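Local coordinates for DNA protection during starvation protein (Halobacterium salinarum, PDB 1TJO) that probably protects DNA from oxidative damage by oxidising ferrous iron with hydrogen peroxide and storing it as ferric mineral inside a hollow dodecamer, at residues Asp114-Leu119 with His168-Asp173. Sequence-based numbering, arbitrary orientation.
Sequences DIRTSL and HYLEDD. With MG (magnesium ion), chain H.
Leu170, in the segment 168-173 at the C-terminal end of helix 146-169, packs against Arg116 and Leu119 in the first turns of helix 115-142. From CB outward, Leu170 first meets the arginine, with CB 3.9 Å from Arg116 NH2. CG lies anti to the carbonyl carbon (chi1 -67°), and beyond it Leu170 CD2 rests over one face of the guanidinium, offset toward the rim, 3.8 Å from Arg116 NH2. Leu170 CD2 also lies 4.2 Å from Leu119 CB, while Leu119 CD2 reaches Tyr169 CB at 4.0 Å. The guanidinium is also gripped in its plane: Arg116 NH2 donates an almost straight bond (174°) to a lone pair of Leu170 O at 2.9 Å. Arg116 NH1 donates to a water 2.8 Å away, which in turn donates to Tyr169 O and Glu171 O; Arg116 NH1 also hydrogen-bonds Leu175 O of a neighbouring subunit. An alanine in place of Arg116 would probably leave Leu170 O, the water and Leu175 O of the neighbouring subunit without the arginine N-H groups they accept from, and uncover the Leu170 CD2 methyl. Farther along the segment, Glu171 OE2 accepts from a water bound to magnesium, which His168 NE2 ligates together with Glu56 and Gln86 from two other subunits. The contact thus ties together two helix ends of the ferritin-like four-helix bundle of a Dps subunit, beside His168 and Glu171, residues implicated in iron translocation.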
loop_
_atom_site.group_PDB
_atom_site.type_symbol
_atom_site.label_atom_id
_atom_site.label_comp_id
_atom_site.label_asym_id
_atom_site.label_seq_id
_atom_site.Cartn_x
_atom_site.Cartn_y
_atom_site.Cartn_z
ATOM N N ASP A 114 -12.639 -37.901 -8.387
ATOM C CA ASP A 114 -13.617 -36.842 -8.317
ATOM C C ASP A 114 -13.344 -35.998 -7.098
ATOM O O ASP A 114 -12.599 -36.402 -6.158
ATOM C CB ASP A 114 -15.042 -37.394 -8.289
ATOM C CG ASP A 114 -15.283 -38.266 -7.113
ATOM O OD1 ASP A 114 -15.282 -39.489 -7.290
ATOM O OD2 ASP A 114 -15.404 -37.868 -5.960
ATOM N N ILE A 115 -13.967 -34.838 -7.055
ATOM C CA ILE A 115 -13.637 -33.906 -5.962
ATOM C C ILE A 115 -14.043 -34.374 -4.558
ATOM O O ILE A 115 -13.330 -34.124 -3.591
ATOM C CB ILE A 115 -14.116 -32.434 -6.295
ATOM C CG1 ILE A 115 -13.545 -31.436 -5.282
ATOM C CG2 ILE A 115 -15.631 -32.337 -6.341
ATOM C CD1 ILE A 115 -12.035 -31.365 -5.280
ATOM N N ARG A 116 -15.168 -35.058 -4.426
ATOM C CA ARG A 116 -15.585 -35.533 -3.138
ATOM C C ARG A 116 -14.550 -36.558 -2.604
ATOM O O ARG A 116 -14.171 -36.506 -1.426
ATOM C CB ARG A 116 -16.992 -36.113 -3.218
ATOM C CG ARG A 116 -18.100 -35.126 -3.370
ATOM C CD ARG A 116 -19.483 -35.703 -3.048
ATOM N NE ARG A 116 -19.590 -35.996 -1.627
ATOM C CZ ARG A 116 -19.899 -35.111 -0.686
ATOM N NH1 ARG A 116 -20.198 -33.845 -0.948
ATOM N NH2 ARG A 116 -19.884 -35.504 0.570
ATOM N N THR A 117 -14.070 -37.443 -3.477
ATOM C CA THR A 117 -13.092 -38.430 -3.075
ATOM C C THR A 117 -11.806 -37.755 -2.670
ATOM O O THR A 117 -11.195 -38.101 -1.636
ATOM C CB THR A 117 -12.877 -39.394 -4.219
ATOM O OG1 THR A 117 -14.063 -40.172 -4.386
ATOM C CG2 THR A 117 -11.757 -40.403 -3.922
ATOM N N SER A 118 -11.379 -36.809 -3.503
ATOM C CA SER A 118 -10.161 -36.079 -3.296
ATOM C C SER A 118 -10.180 -35.356 -1.957
ATOM O O SER A 118 -9.274 -35.514 -1.164
ATOM C CB SER A 118 -9.883 -35.097 -4.456
ATOM O OG SER A 118 -9.805 -35.809 -5.692
ATOM N N LEU A 119 -11.223 -34.578 -1.682
ATOM C CA LEU A 119 -11.304 -33.898 -0.422
ATOM C C LEU A 119 -11.385 -34.842 0.771
ATOM O O LEU A 119 -10.789 -34.539 1.788
ATOM C CB LEU A 119 -12.473 -32.932 -0.399
ATOM C CG LEU A 119 -12.302 -31.466 -0.795
ATOM C CD1 LEU A 119 -11.076 -31.042 -1.572
ATOM C CD2 LEU A 119 -13.610 -30.858 -1.241
ATOM N N HIS A 168 -16.819 -28.822 5.938
ATOM C CA HIS A 168 -17.941 -28.084 5.373
ATOM C C HIS A 168 -18.246 -28.265 3.916
ATOM O O HIS A 168 -19.418 -28.372 3.570
ATOM C CB HIS A 168 -17.878 -26.632 5.727
ATOM C CG HIS A 168 -18.369 -26.356 7.113
ATOM N ND1 HIS A 168 -18.846 -25.119 7.508
ATOM C CD2 HIS A 168 -18.507 -27.183 8.182
ATOM C CE1 HIS A 168 -19.229 -25.197 8.776
ATOM N NE2 HIS A 168 -19.026 -26.433 9.206
ATOM N N TYR A 169 -17.216 -28.353 3.071
ATOM C CA TYR A 169 -17.454 -28.550 1.642
ATOM C C TYR A 169 -18.175 -29.881 1.367
ATOM O O TYR A 169 -18.936 -29.964 0.411
ATOM C CB TYR A 169 -16.159 -28.606 0.893
ATOM C CG TYR A 169 -15.604 -27.266 0.451
ATOM C CD1 TYR A 169 -16.349 -26.413 -0.358
ATOM C CD2 TYR A 169 -14.350 -26.855 0.880
ATOM C CE1 TYR A 169 -15.813 -25.207 -0.798
ATOM C CE2 TYR A 169 -13.843 -25.638 0.474
ATOM C CZ TYR A 169 -14.568 -24.833 -0.364
ATOM O OH TYR A 169 -14.018 -23.640 -0.808
ATOM N N LEU A 170 -17.899 -30.879 2.218
ATOM C CA LEU A 170 -18.450 -32.228 2.128
ATOM C C LEU A 170 -19.807 -32.422 2.766
ATOM O O LEU A 170 -20.429 -33.484 2.608
ATOM C CB LEU A 170 -17.480 -33.244 2.733
ATOM C CG LEU A 170 -16.187 -33.390 1.943
ATOM C CD1 LEU A 170 -15.144 -34.265 2.614
ATOM C CD2 LEU A 170 -16.439 -33.873 0.490
ATOM N N GLU A 171 -20.252 -31.441 3.517
ATOM C CA GLU A 171 -21.547 -31.534 4.198
ATOM C C GLU A 171 -22.721 -31.605 3.262
ATOM O O GLU A 171 -22.684 -31.105 2.157
ATOM C CB GLU A 171 -21.767 -30.387 5.163
ATOM C CG GLU A 171 -21.142 -30.642 6.510
ATOM C CD GLU A 171 -21.928 -31.590 7.368
ATOM O OE1 GLU A 171 -22.972 -32.129 6.926
ATOM O OE2 GLU A 171 -21.491 -31.785 8.525
ATOM N N ASP A 172 -23.798 -32.235 3.740
ATOM C CA ASP A 172 -24.946 -32.505 2.888
ATOM C C ASP A 172 -25.979 -31.387 2.834
ATOM O O ASP A 172 -27.127 -31.538 3.222
ATOM C CB ASP A 172 -25.640 -33.797 3.323
ATOM C CG ASP A 172 -26.191 -33.744 4.745
ATOM O OD1 ASP A 172 -25.914 -32.834 5.538
ATOM O OD2 ASP A 172 -26.995 -34.621 5.141
ATOM N N ASP A 173 -25.548 -30.246 2.340
ATOM C CA ASP A 173 -26.434 -29.140 2.043
ATOM C C ASP A 173 -25.938 -28.513 0.750
ATOM O O ASP A 173 -24.805 -28.731 0.319
ATOM C CB ASP A 173 -26.416 -28.131 3.188
ATOM C CG ASP A 173 -27.627 -27.169 3.188
ATOM O OD1 ASP A 173 -28.593 -27.386 2.429
ATOM O OD2 ASP A 173 -27.638 -26.194 4.005
HETATM MG MG MG H . -20.463 -27.843 10.783
HETATM O O HOH W 1 -21.118 -31.331 -0.032
HETATM O O HOH W 2 -20.048 -29.759 9.975
HETATM O O HOH W 3 -18.775 -27.972 11.673
HETATM O O HOH W 4 -21.600 -28.712 12.121
#